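Local coordinates for protein cellulase IBT99 (Metagenomes, PDB 6WBT) that probably hydrolyses 6-phospho-alpha-glucosides as a family 4 glycosyl hydrolase, holding NAD and a manganese ion beside glucose-6-phosphate, at residues Q340-N346 with A357-I361; G348-N352 with V373-I378; K48-I52 with I298-A302; M127-D132 with L161-I167. One frame throughout, in Å; residues are numbered along the deposited sequence.

Interaction 1: Q340-N346 with A357-I361; sequences QLVIVPN and ATVEI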
loop_
_atom_site.group_PDB
_atom_site.type_symbol
_atom_site.label_atom_id
_atom_site.label_comp_id
_atom_site.label_asym_id
_atom_site.label_seq_id
_atom_site.Cartn_x
_atom_site.Cartn_y
_atom_site.Cartn_z
ATOM N N GLN A 340 22.960 10.305 10.745
ATOM C CA GLN A 340 23.389 10.952 9.514
ATOM C C GLN A 340 22.312 10.808 8.448
ATOM O O GLN A 340 21.415 9.966 8.548
ATOM C CB GLN A 340 24.709 10.362 8.996
ATOM C CG GLN A 340 25.846 10.379 10.005
ATOM C CD GLN A 340 26.301 11.783 10.359
ATOM O OE1 GLN A 340 26.035 12.739 9.631
ATOM N NE2 GLN A 340 26.989 11.911 11.487
ATOM N N LEU A 341 22.416 11.645 7.418
ATOM C CA LEU A 341 21.508 11.599 6.273
ATOM C C LEU A 341 22.137 10.701 5.214
ATOM O O LEU A 341 23.017 11.128 4.464
ATOM C CB LEU A 341 21.246 13.000 5.733
ATOM C CG LEU A 341 20.806 14.073 6.732
ATOM C CD1 LEU A 341 20.565 15.395 6.021
ATOM C CD2 LEU A 341 19.566 13.638 7.492
ATOM N N VAL A 342 21.685 9.451 5.153
ATOM C CA VAL A 342 22.234 8.465 4.235
ATOM C C VAL A 342 21.148 8.051 3.247
ATOM O O VAL A 342 19.975 8.396 3.391
ATOM C CB VAL A 342 22.799 7.235 4.969
ATOM C CG1 VAL A 342 23.792 7.665 6.038
ATOM C CG2 VAL A 342 21.673 6.431 5.576
ATOM N N ILE A 343 21.563 7.295 2.235
ATOM C CA ILE A 343 20.678 6.835 1.172
ATOM C C ILE A 343 20.364 5.369 1.434
ATOM O O ILE A 343 21.255 4.512 1.386
ATOM C CB ILE A 343 21.313 7.032 -0.210
ATOM C CG1 ILE A 343 21.792 8.477 -0.366
ATOM C CG2 ILE A 343 20.323 6.672 -1.307
ATOM C CD1 ILE A 343 22.546 8.732 -1.645
ATOM N N VAL A 344 19.098 5.074 1.708
ATOM C CA VAL A 344 18.674 3.716 2.041
ATOM C C VAL A 344 17.503 3.340 1.145
ATOM O O VAL A 344 16.803 4.214 0.608
ATOM C CB VAL A 344 18.284 3.589 3.532
ATOM C CG1 VAL A 344 19.499 3.788 4.420
ATOM C CG2 VAL A 344 17.193 4.590 3.878
ATOM N N PRO A 345 17.272 2.042 0.949
ATOM C CA PRO A 345 16.037 1.611 0.281
ATOM C C PRO A 345 14.827 1.979 1.127
ATOM O O PRO A 345 14.824 1.785 2.345
ATOM C CB PRO A 345 16.203 0.092 0.161
ATOM C CG PRO A 345 17.673 -0.146 0.295
ATOM C CD PRO A 345 18.176 0.912 1.220
ATOM N N ASN A 346 13.800 2.521 0.470
ATOM C CA ASN A 346 12.603 2.993 1.156
ATOM C C ASN A 346 11.952 1.882 1.968
ATOM O O ASN A 346 12.061 1.861 3.199
ATOM C CB ASN A 346 11.599 3.562 0.152
ATOM C CG ASN A 346 10.459 4.295 0.824
ATOM O OD1 ASN A 346 10.600 4.787 1.942
ATOM N ND2 ASN A 346 9.321 4.372 0.145
ATOM N N ALA A 357 12.585 2.694 -4.026
ATOM C CA ALA A 357 13.047 4.072 -4.128
ATOM C C ALA A 357 14.158 4.308 -3.114
ATOM O O ALA A 357 13.969 4.086 -1.913
ATOM C CB ALA A 357 11.894 5.043 -3.901
ATOM N N THR A 358 15.317 4.756 -3.593
ATOM C CA THR A 358 16.462 5.019 -2.722
ATOM C C THR A 358 16.349 6.445 -2.206
ATOM O O THR A 358 16.812 7.398 -2.833
ATOM C CB THR A 358 17.773 4.785 -3.462
ATOM O OG1 THR A 358 17.685 5.330 -4.784
ATOM C CG2 THR A 358 18.074 3.298 -3.542
ATOM N N VAL A 359 15.726 6.590 -1.045
ATOM C CA VAL A 359 15.488 7.892 -0.437
ATOM C C VAL A 359 16.666 8.260 0.451
ATOM O O VAL A 359 17.398 7.397 0.948
ATOM C CB VAL A 359 14.165 7.894 0.356
ATOM C CG1 VAL A 359 12.986 7.712 -0.586
ATOM C CG2 VAL A 359 14.183 6.799 1.412
ATOM N N GLU A 360 16.848 9.562 0.653
ATOM C CA GLU A 360 17.912 10.110 1.490
ATOM C C GLU A 360 17.268 10.641 2.767
ATOM O O GLU A 360 16.685 11.729 2.773
ATOM C CB GLU A 360 18.678 11.200 0.742
ATOM C CG GLU A 360 19.804 11.842 1.536
ATOM C CD GLU A 360 20.700 12.709 0.672
ATOM O OE1 GLU A 360 21.584 12.156 -0.016
ATOM O OE2 GLU A 360 20.517 13.944 0.673
ATOM N N ILE A 361 17.374 9.869 3.845
ATOM C CA ILE A 361 16.687 10.169 5.100
ATOM C C ILE A 361 17.651 9.968 6.259
ATOM O O ILE A 361 18.670 9.275 6.127
ATOM C CB ILE A 361 15.438 9.283 5.290
ATOM C CG1 ILE A 361 15.810 7.804 5.173
ATOM C CG2 ILE A 361 14.361 9.652 4.280
ATOM C CD1 ILE A 361 14.659 6.866 5.441
#
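Two antiparallel strands pair here. Gln340 and Leu341 continue the ladder beyond this segment pair, the Gln340 backbone bonding Gly363. At Val342 comes the first hydrogen-bonded pair between the two segments, with Val342 N to Ile361 O at 3.2 Å and Ile361 N to Val342 O at 3.0 Å. Ile343 faces Glu360 across a non-hydrogen-bonded pair, and its CG2 packs 3.8 Å from Thr358 CB. Val344 repeats the pairing with Val359: Val344 N to Val359 O is 3.0 Å, while the return bond from Val359 N to Val344 O, 3.1 Å, is weak. Val344 CG2 also meets Ile361 CG1 at 3.7 Å. Pro345 stands opposite Thr358 in a non-hydrogen-bonded pair. Asn346 N then bonds Ala357 O at 2.9 Å. Val342, Val344, Val359 and Ile361 share one face, where both 340-346 valines meet Val370 of strand 369-372. On the other face, Ile343 packs on Ala151 and Ala155 of helix 151-161, Pro345 touches Tyr159 there, and Glu360 bonds Asn200. Strand 338-345 runs antiparallel to 167-170, the last of the parallel Rossmann-type strands, bonding it through Ile343 and Asn169, and so extends them into a mixed sheet.

Interaction 2: G348-N352 with V373-I378; sequences GAIEN and VRVGSI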
loop_
_atom_site.group_PDB
_atom_site.type_symbol
_atom_site.label_atom_id
_atom_site.label_comp_id
_atom_site.label_asym_id
_atom_site.label_seq_id
_atom_site.Cartn_x
_atom_site.Cartn_y
_atom_site.Cartn_z
ATOM N N GLY A 348 8.978 1.363 2.794
ATOM C CA GLY A 348 8.009 1.879 3.736
ATOM C C GLY A 348 8.490 3.012 4.617
ATOM O O GLY A 348 7.705 3.506 5.435
ATOM N N ALA A 349 9.751 3.433 4.485
ATOM C CA ALA A 349 10.237 4.567 5.264
ATOM C C ALA A 349 9.437 5.824 4.947
ATOM O O ALA A 349 8.905 6.483 5.848
ATOM C CB ALA A 349 11.725 4.787 4.997
ATOM N N ILE A 350 9.345 6.172 3.668
ATOM C CA ILE A 350 8.417 7.186 3.182
ATOM C C ILE A 350 7.257 6.437 2.540
ATOM O O ILE A 350 7.424 5.790 1.500
ATOM C CB ILE A 350 9.089 8.151 2.196
ATOM C CG1 ILE A 350 10.317 8.802 2.838
ATOM C CG2 ILE A 350 8.102 9.213 1.735
ATOM C CD1 ILE A 350 11.052 9.764 1.925
ATOM N N GLU A 351 6.076 6.523 3.160
ATOM C CA GLU A 351 4.984 5.614 2.816
ATOM C C GLU A 351 4.455 5.860 1.408
ATOM O O GLU A 351 4.098 4.910 0.703
ATOM C CB GLU A 351 3.852 5.741 3.836
ATOM C CG GLU A 351 3.414 4.416 4.444
ATOM C CD GLU A 351 2.030 4.483 5.063
ATOM O OE1 GLU A 351 1.114 3.802 4.554
ATOM O OE2 GLU A 351 1.857 5.224 6.052
ATOM N N ASN A 352 4.389 7.121 0.979
ATOM C CA ASN A 352 3.807 7.435 -0.323
ATOM C C ASN A 352 4.680 7.004 -1.493
ATOM O O ASN A 352 4.252 7.156 -2.642
ATOM C CB ASN A 352 3.527 8.935 -0.436
ATOM C CG ASN A 352 3.470 9.620 0.909
ATOM O OD1 ASN A 352 4.504 9.893 1.518
ATOM N ND2 ASN A 352 2.263 9.915 1.376
ATOM N N VAL A 373 14.905 5.900 10.224
ATOM C CA VAL A 373 13.726 6.243 11.008
ATOM C C VAL A 373 12.502 6.282 10.103
ATOM O O VAL A 373 12.587 6.606 8.912
ATOM C CB VAL A 373 13.929 7.585 11.741
ATOM C CG1 VAL A 373 15.067 7.472 12.743
ATOM C CG2 VAL A 373 14.197 8.702 10.745
ATOM N N ARG A 374 11.349 5.943 10.672
ATOM C CA ARG A 374 10.086 5.956 9.935
ATOM C C ARG A 374 9.675 7.403 9.701
ATOM O O ARG A 374 9.192 8.082 10.611
ATOM C CB ARG A 374 9.016 5.187 10.702
ATOM C CG ARG A 374 7.735 4.938 9.914
ATOM C CD ARG A 374 6.650 5.956 10.242
ATOM N NE ARG A 374 6.097 5.764 11.580
ATOM C CZ ARG A 374 6.440 6.483 12.643
ATOM N NH1 ARG A 374 7.336 7.454 12.531
ATOM N NH2 ARG A 374 5.884 6.233 13.821
ATOM N N VAL A 375 9.866 7.884 8.472
ATOM C CA VAL A 375 9.566 9.278 8.163
ATOM C C VAL A 375 8.060 9.500 8.105
ATOM O O VAL A 375 7.536 10.469 8.667
ATOM C CB VAL A 375 10.249 9.692 6.848
ATOM C CG1 VAL A 375 9.940 11.145 6.523
ATOM C CG2 VAL A 375 11.751 9.466 6.940
ATOM N N GLY A 376 7.344 8.613 7.429
ATOM C CA GLY A 376 5.917 8.757 7.256
ATOM C C GLY A 376 5.551 9.293 5.887
ATOM O O GLY A 376 6.311 9.207 4.918
ATOM N N SER A 377 4.354 9.869 5.819
ATOM C CA SER A 377 3.837 10.395 4.563
ATOM C C SER A 377 4.335 11.815 4.316
ATOM O O SER A 377 4.496 12.605 5.251
ATOM C CB SER A 377 2.310 10.368 4.564
ATOM O OG SER A 377 1.825 9.052 4.356
ATOM N N ILE A 378 4.580 12.131 3.049
ATOM C CA ILE A 378 5.005 13.469 2.644
ATOM C C ILE A 378 3.878 14.104 1.837
ATOM O O ILE A 378 3.099 13.385 1.194
ATOM C CB ILE A 378 6.318 13.421 1.845
ATOM C CG1 ILE A 378 6.133 12.630 0.548
ATOM C CG2 ILE A 378 7.430 12.811 2.691
ATOM C CD1 ILE A 378 7.380 12.566 -0.312
#
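In the C-terminal domain of this family 4 enzyme, two loops that follow strands of the mixed sheet run side by side in nearly the same direction, 13° apart: loop 348-352 comes after strand 338-345, loop 373-378 after strand 369-372. Asn352, Ile350 and Ala349 have the largest individual shares of the contact. The carbonyl of Ala349 takes Gly376 N at 3.1 Å in a straight bond, and Val375 N, also 3.1 Å from Ala349 O, in a weak one. Gly376 has a positive phi of 101° that suits glycine; its own carbonyl accepts Glu351 N, with Gly376 O 3.2 Å away. Ile350 supplies the apolar part: its CG1 lies 4.1 Å from Val375 CB and its CG2 3.8 Å from Ile378 CG2, and both isoleucines rest on Phe197. Nearby, Arg374 reaches out to the backbone carbonyls of Pro345 and Asn346 of the second subunit, so this loop pair forms part of a subunit interface. Asn352 closes the far end with its side chain, OD1 accepting the backbone Ile378 N at 2.7 Å.

Interaction 3: K48-I52 with I298-A302; sequences KVALI and IFKAA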
loop_
_atom_site.group_PDB
_atom_site.type_symbol
_atom_site.label_atom_id
_atom_site.label_comp_id
_atom_site.label_asym_id
_atom_site.label_seq_id
_atom_site.Cartn_x
_atom_site.Cartn_y
_atom_site.Cartn_z
ATOM N N LYS A 48 50.993 10.416 -8.740
ATOM C CA LYS A 48 51.206 11.830 -8.452
ATOM C C LYS A 48 50.453 12.252 -7.197
ATOM O O LYS A 48 50.984 13.003 -6.370
ATOM C CB LYS A 48 50.778 12.680 -9.648
ATOM C CG LYS A 48 51.519 12.358 -10.934
ATOM C CD LYS A 48 50.950 13.143 -12.104
ATOM C CE LYS A 48 51.614 12.743 -13.410
ATOM N NZ LYS A 48 50.997 13.432 -14.576
ATOM N N VAL A 49 49.213 11.782 -7.038
ATOM C CA VAL A 49 48.458 12.082 -5.827
ATOM C C VAL A 49 49.075 11.379 -4.625
ATOM O O VAL A 49 49.051 11.909 -3.508
ATOM C CB VAL A 49 46.978 11.699 -6.012
ATOM C CG1 VAL A 49 46.164 12.101 -4.792
ATOM C CG2 VAL A 49 46.416 12.349 -7.267
ATOM N N ALA A 50 49.642 10.186 -4.830
ATOM C CA ALA A 50 50.295 9.479 -3.734
ATOM C C ALA A 50 51.478 10.264 -3.184
ATOM O O ALA A 50 51.816 10.128 -2.003
ATOM C CB ALA A 50 50.747 8.093 -4.195
ATOM N N LEU A 51 52.119 11.083 -4.021
ATOM C CA LEU A 51 53.193 11.945 -3.539
ATOM C C LEU A 51 52.682 12.923 -2.489
ATOM O O LEU A 51 53.367 13.200 -1.498
ATOM C CB LEU A 51 53.826 12.699 -4.708
ATOM C CG LEU A 51 54.496 11.849 -5.787
ATOM C CD1 LEU A 51 54.696 12.664 -7.053
ATOM C CD2 LEU A 51 55.822 11.298 -5.288
ATOM N N ILE A 52 51.475 13.454 -2.691
ATOM C CA ILE A 52 50.894 14.367 -1.712
ATOM C C ILE A 52 50.428 13.601 -0.482
ATOM O O ILE A 52 50.566 14.076 0.651
ATOM C CB ILE A 52 49.746 15.169 -2.347
ATOM C CG1 ILE A 52 50.163 15.693 -3.719
ATOM C CG2 ILE A 52 49.337 16.322 -1.443
ATOM C CD1 ILE A 52 49.060 16.414 -4.440
ATOM N N ILE A 298 46.340 20.418 -7.722
ATOM C CA ILE A 298 46.703 19.184 -7.033
ATOM C C ILE A 298 47.797 18.469 -7.817
ATOM O O ILE A 298 48.579 17.698 -7.250
ATOM C CB ILE A 298 45.477 18.278 -6.811
ATOM C CG1 ILE A 298 45.792 17.221 -5.750
ATOM C CG2 ILE A 298 45.041 17.615 -8.110
ATOM C CD1 ILE A 298 44.580 16.701 -5.024
ATOM N N PHE A 299 47.870 18.723 -9.122
ATOM C CA PHE A 299 48.985 18.231 -9.917
ATOM C C PHE A 299 50.154 19.203 -9.936
ATOM O O PHE A 299 51.278 18.799 -10.255
ATOM C CB PHE A 299 48.527 17.931 -11.348
ATOM C CG PHE A 299 47.603 16.750 -11.448
ATOM C CD1 PHE A 299 47.615 15.763 -10.476
ATOM C CD2 PHE A 299 46.721 16.629 -12.509
ATOM C CE1 PHE A 299 46.767 14.675 -10.560
ATOM C CE2 PHE A 299 45.870 15.542 -12.599
ATOM C CZ PHE A 299 45.893 14.565 -11.623
ATOM N N LYS A 300 49.909 20.472 -9.601
ATOM C CA LYS A 300 51.002 21.408 -9.364
ATOM C C LYS A 300 51.750 21.055 -8.085
ATOM O O LYS A 300 52.985 21.096 -8.048
ATOM C CB LYS A 300 50.452 22.836 -9.305
ATOM C CG LYS A 300 51.390 23.885 -8.713
ATOM C CD LYS A 300 51.126 24.107 -7.225
ATOM C CE LYS A 300 49.640 24.200 -6.928
ATOM N NZ LYS A 300 49.367 24.104 -5.467
ATOM N N ALA A 301 51.015 20.709 -7.024
ATOM C CA ALA A 301 51.654 20.334 -5.768
ATOM C C ALA A 301 52.449 19.043 -5.906
ATOM O O ALA A 301 53.437 18.846 -5.189
ATOM C CB ALA A 301 50.605 20.199 -4.664
ATOM N N ALA A 302 52.038 18.155 -6.815
ATOM C CA ALA A 302 52.817 16.948 -7.066
ATOM C C ALA A 302 54.164 17.286 -7.692
ATOM O O ALA A 302 55.195 16.726 -7.302
ATOM C CB ALA A 302 52.030 15.991 -7.963
#
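Ile52 pushes its side chain over the backbone and side chains of the helix segment 298-302: Ile52 CD1 sits 3.1 Å from Ile298 O, 3.6 Å from Ile298 CG1 and 4.1 Å from Ala301 CB. One turn on from Ile298, Ala302 points its methyl at the other helix, against Lys48, one turn before Ile52, with Ala302 CB 3.5 Å from Lys48 O and 3.9 Å from Lys48 CB. At the other end of the interface Val49 CG2 meets the edge of the Phe299 ring, 4.0 Å from CE1. Lys48 NZ stands almost over the ring centre of Phe299, but at 5.7 Å this cation-pi contact is at most a weak attraction. No hydrogen bond links the segments. Small Ala302 allows the short segment axes to approach to 8.7 Å, crossing at 74°. Pro18 of helix 17-25 packs on Val49, Ile52 and Ile298, while Phe316 touches both isoleucines. Helix 43-60 is the connecting helix of a right-handed beta-alpha-beta crossover between parallel strands 33-39 and 66-69, so this is a helix of the Rossmann-type NAD-binding domain against one from the C-terminal domain, with the Phe299 side chain about 6 Å from the bound NAD.

Interaction 4: M127-D132 with L161-I167; sequences MVQLID and LRPKARI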
loop_
_atom_site.group_PDB
_atom_site.type_symbol
_atom_site.label_atom_id
_atom_site.label_comp_id
_atom_site.label_asym_id
_atom_site.label_seq_id
_atom_site.Cartn_x
_atom_site.Cartn_y
_atom_site.Cartn_z
HETATM N N MSE A 127 30.791 0.267 -10.391
HETATM C CA MSE A 127 30.484 0.184 -8.967
HETATM C C MSE A 127 30.129 -1.244 -8.572
HETATM O O MSE A 127 30.494 -1.708 -7.493
HETATM C CB MSE A 127 29.341 1.131 -8.598
HETATM C CG MSE A 127 29.786 2.542 -8.257
HETATM SE SE MSE A 127 30.955 2.582 -6.698
HETATM C CE MSE A 127 29.811 1.617 -5.445
ATOM N N VAL A 128 29.411 -1.938 -9.458
ATOM C CA VAL A 128 29.064 -3.334 -9.204
ATOM C C VAL A 128 30.322 -4.192 -9.161
ATOM O O VAL A 128 30.436 -5.115 -8.344
ATOM C CB VAL A 128 28.062 -3.837 -10.261
ATOM C CG1 VAL A 128 27.810 -5.327 -10.098
ATOM C CG2 VAL A 128 26.753 -3.066 -10.157
ATOM N N GLN A 129 31.292 -3.895 -10.033
ATOM C CA GLN A 129 32.560 -4.615 -10.000
ATOM C C GLN A 129 33.313 -4.359 -8.702
ATOM O O GLN A 129 33.998 -5.255 -8.195
ATOM C CB GLN A 129 33.418 -4.222 -11.203
ATOM C CG GLN A 129 34.646 -5.092 -11.397
ATOM C CD GLN A 129 35.396 -4.760 -12.672
ATOM O OE1 GLN A 129 35.667 -3.595 -12.963
ATOM N NE2 GLN A 129 35.733 -5.788 -13.443
ATOM N N LEU A 130 33.197 -3.148 -8.150
ATOM C CA LEU A 130 33.791 -2.872 -6.846
ATOM C C LEU A 130 33.130 -3.705 -5.756
ATOM O O LEU A 130 33.795 -4.157 -4.815
ATOM C CB LEU A 130 33.680 -1.382 -6.525
ATOM C CG LEU A 130 34.030 -0.941 -5.100
ATOM C CD1 LEU A 130 35.475 -1.265 -4.770
ATOM C CD2 LEU A 130 33.756 0.544 -4.914
ATOM N N ILE A 131 31.818 -3.923 -5.870
ATOM C CA ILE A 131 31.106 -4.738 -4.890
ATOM C C ILE A 131 31.595 -6.179 -4.946
ATOM O O ILE A 131 31.880 -6.800 -3.914
ATOM C CB ILE A 131 29.586 -4.652 -5.125
ATOM C CG1 ILE A 131 29.093 -3.211 -4.965
ATOM C CG2 ILE A 131 28.851 -5.586 -4.181
ATOM C CD1 ILE A 131 29.143 -2.696 -3.546
ATOM N N ASP A 132 31.703 -6.732 -6.158
ATOM C CA ASP A 132 32.116 -8.124 -6.307
ATOM C C ASP A 132 33.564 -8.336 -5.880
ATOM O O ASP A 132 33.932 -9.444 -5.476
ATOM C CB ASP A 132 31.910 -8.577 -7.752
ATOM C CG ASP A 132 30.455 -8.522 -8.176
ATOM O OD1 ASP A 132 29.580 -8.844 -7.344
ATOM O OD2 ASP A 132 30.185 -8.153 -9.337
ATOM N N LEU A 161 20.929 -4.737 -8.097
ATOM C CA LEU A 161 21.776 -5.811 -8.603
ATOM C C LEU A 161 22.427 -6.586 -7.464
ATOM O O LEU A 161 22.447 -7.822 -7.474
ATOM C CB LEU A 161 22.825 -5.240 -9.557
ATOM C CG LEU A 161 22.302 -4.738 -10.904
ATOM C CD1 LEU A 161 23.393 -4.014 -11.669
ATOM C CD2 LEU A 161 21.742 -5.890 -11.732
ATOM N N ARG A 162 22.953 -5.874 -6.465
ATOM C CA ARG A 162 23.634 -6.463 -5.315
ATOM C C ARG A 162 22.910 -6.005 -4.053
ATOM O O ARG A 162 23.385 -5.105 -3.344
ATOM C CB ARG A 162 25.111 -6.068 -5.282
ATOM C CG ARG A 162 26.052 -7.089 -5.905
ATOM C CD ARG A 162 25.784 -7.286 -7.386
ATOM N NE ARG A 162 26.786 -8.147 -8.008
ATOM C CZ ARG A 162 26.723 -8.576 -9.264
ATOM N NH1 ARG A 162 25.701 -8.228 -10.032
ATOM N NH2 ARG A 162 27.679 -9.356 -9.753
ATOM N N PRO A 163 21.754 -6.599 -3.744
ATOM C CA PRO A 163 21.007 -6.156 -2.557
ATOM C C PRO A 163 21.683 -6.524 -1.248
ATOM O O PRO A 163 21.461 -5.845 -0.238
ATOM C CB PRO A 163 19.652 -6.865 -2.708
ATOM C CG PRO A 163 19.609 -7.362 -4.132
ATOM C CD PRO A 163 21.031 -7.640 -4.492
ATOM N N LYS A 164 22.497 -7.578 -1.232
ATOM C CA LYS A 164 23.163 -8.035 -0.019
ATOM C C LYS A 164 24.490 -7.331 0.237
ATOM O O LYS A 164 25.187 -7.689 1.192
ATOM C CB LYS A 164 23.397 -9.549 -0.086
ATOM C CG LYS A 164 22.131 -10.375 -0.251
ATOM C CD LYS A 164 21.260 -10.318 0.992
ATOM C CE LYS A 164 20.094 -11.287 0.885
ATOM N NZ LYS A 164 20.561 -12.689 0.691
ATOM N N ALA A 165 24.851 -6.348 -0.583
ATOM C CA ALA A 165 26.140 -5.686 -0.438
ATOM C C ALA A 165 26.197 -4.879 0.852
ATOM O O ALA A 165 25.237 -4.197 1.223
ATOM C CB ALA A 165 26.405 -4.774 -1.636
ATOM N N ARG A 166 27.339 -4.960 1.537
ATOM C CA ARG A 166 27.570 -4.192 2.761
ATOM C C ARG A 166 28.101 -2.820 2.357
ATOM O O ARG A 166 29.287 -2.504 2.490
ATOM C CB ARG A 166 28.526 -4.934 3.688
ATOM C CG ARG A 166 28.249 -6.429 3.773
ATOM C CD ARG A 166 29.125 -7.125 4.805
ATOM N NE ARG A 166 28.552 -7.065 6.148
ATOM C CZ ARG A 166 28.974 -6.248 7.107
ATOM N NH1 ARG A 166 28.392 -6.264 8.298
ATOM N NH2 ARG A 166 29.983 -5.419 6.878
ATOM N N ILE A 167 27.193 -1.992 1.846
ATOM C CA ILE A 167 27.528 -0.687 1.296
ATOM C C ILE A 167 26.593 0.355 1.895
ATOM O O ILE A 167 25.426 0.076 2.192
ATOM C CB ILE A 167 27.445 -0.688 -0.250
ATOM C CG1 ILE A 167 27.908 0.651 -0.831
ATOM C CG2 ILE A 167 26.034 -1.024 -0.716
ATOM C CD1 ILE A 167 27.832 0.718 -2.341
#
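Ile131 is at the apolar centre: it points from the helix straight at the segment 161-167, its CG2 3.6 Å from both Ala165 CB and Arg162 CG, and its CD1 3.9 Å from Ile167 CD1. Met127, present as selenomethionine, lies one turn back and brings its CE to 3.8 Å from the same Ile167 CD1. Val128, on the same side of the helix, touches Leu161, with Val128 CG2 and Leu161 CD1 3.8 Å apart. Beneath this cluster runs the parallel sheet: Ile131 and Ile167 both pack on Ile144 of strand 143-146. The setting is a Rossmann-type domain, in which helix 114-136 leads into strand 143-146, and helix 151-161 then crosses over to the next parallel strand, 167-170. Segment 161-167 makes the link from that second helix to its strand. A type I turn from Arg162 to Ala165, with Pro163 and Lys164 at its corners, reverses the chain, and an inverse gamma turn centred on Arg166 follows before the strand starts. Further out the contact becomes polar. Arg162 crosses to the helix, and Val128 CG1 lies over one face of its guanidinium, 3.5 Å from Arg162 CZ. Asp132 clasps the group at two points: Arg162 NE donates to Asp132 OD1 at 3.0 Å, and Arg162 NH2 is 2.8 Å from Asp132 OD2 in the same salt bridge.

How the interactions relate
Interactions 1 and 2 form one continuous unit, with centres 11 Å apart. Ile361 CD1 meets Ala349 CB at 3.6 Å, Ile361 CG2 meets Val375 CG2 at 3.7 Å, and both contacts touch the second subunit. Interaction 4 is near interaction 1, about 6 Å between nearest atoms, and helix 151-161 bridges them: interaction 1 packs on it and interaction 4 takes up its end. Interaction 3 lies across the molecule, centres about 35 Å from interaction 1. The cofactor spans this gap: side chains of Ile343, Met127 and Phe299 come within about 7, 8 and 6 Å of NAD, and that of Glu360 about 6 Å from the manganese ion.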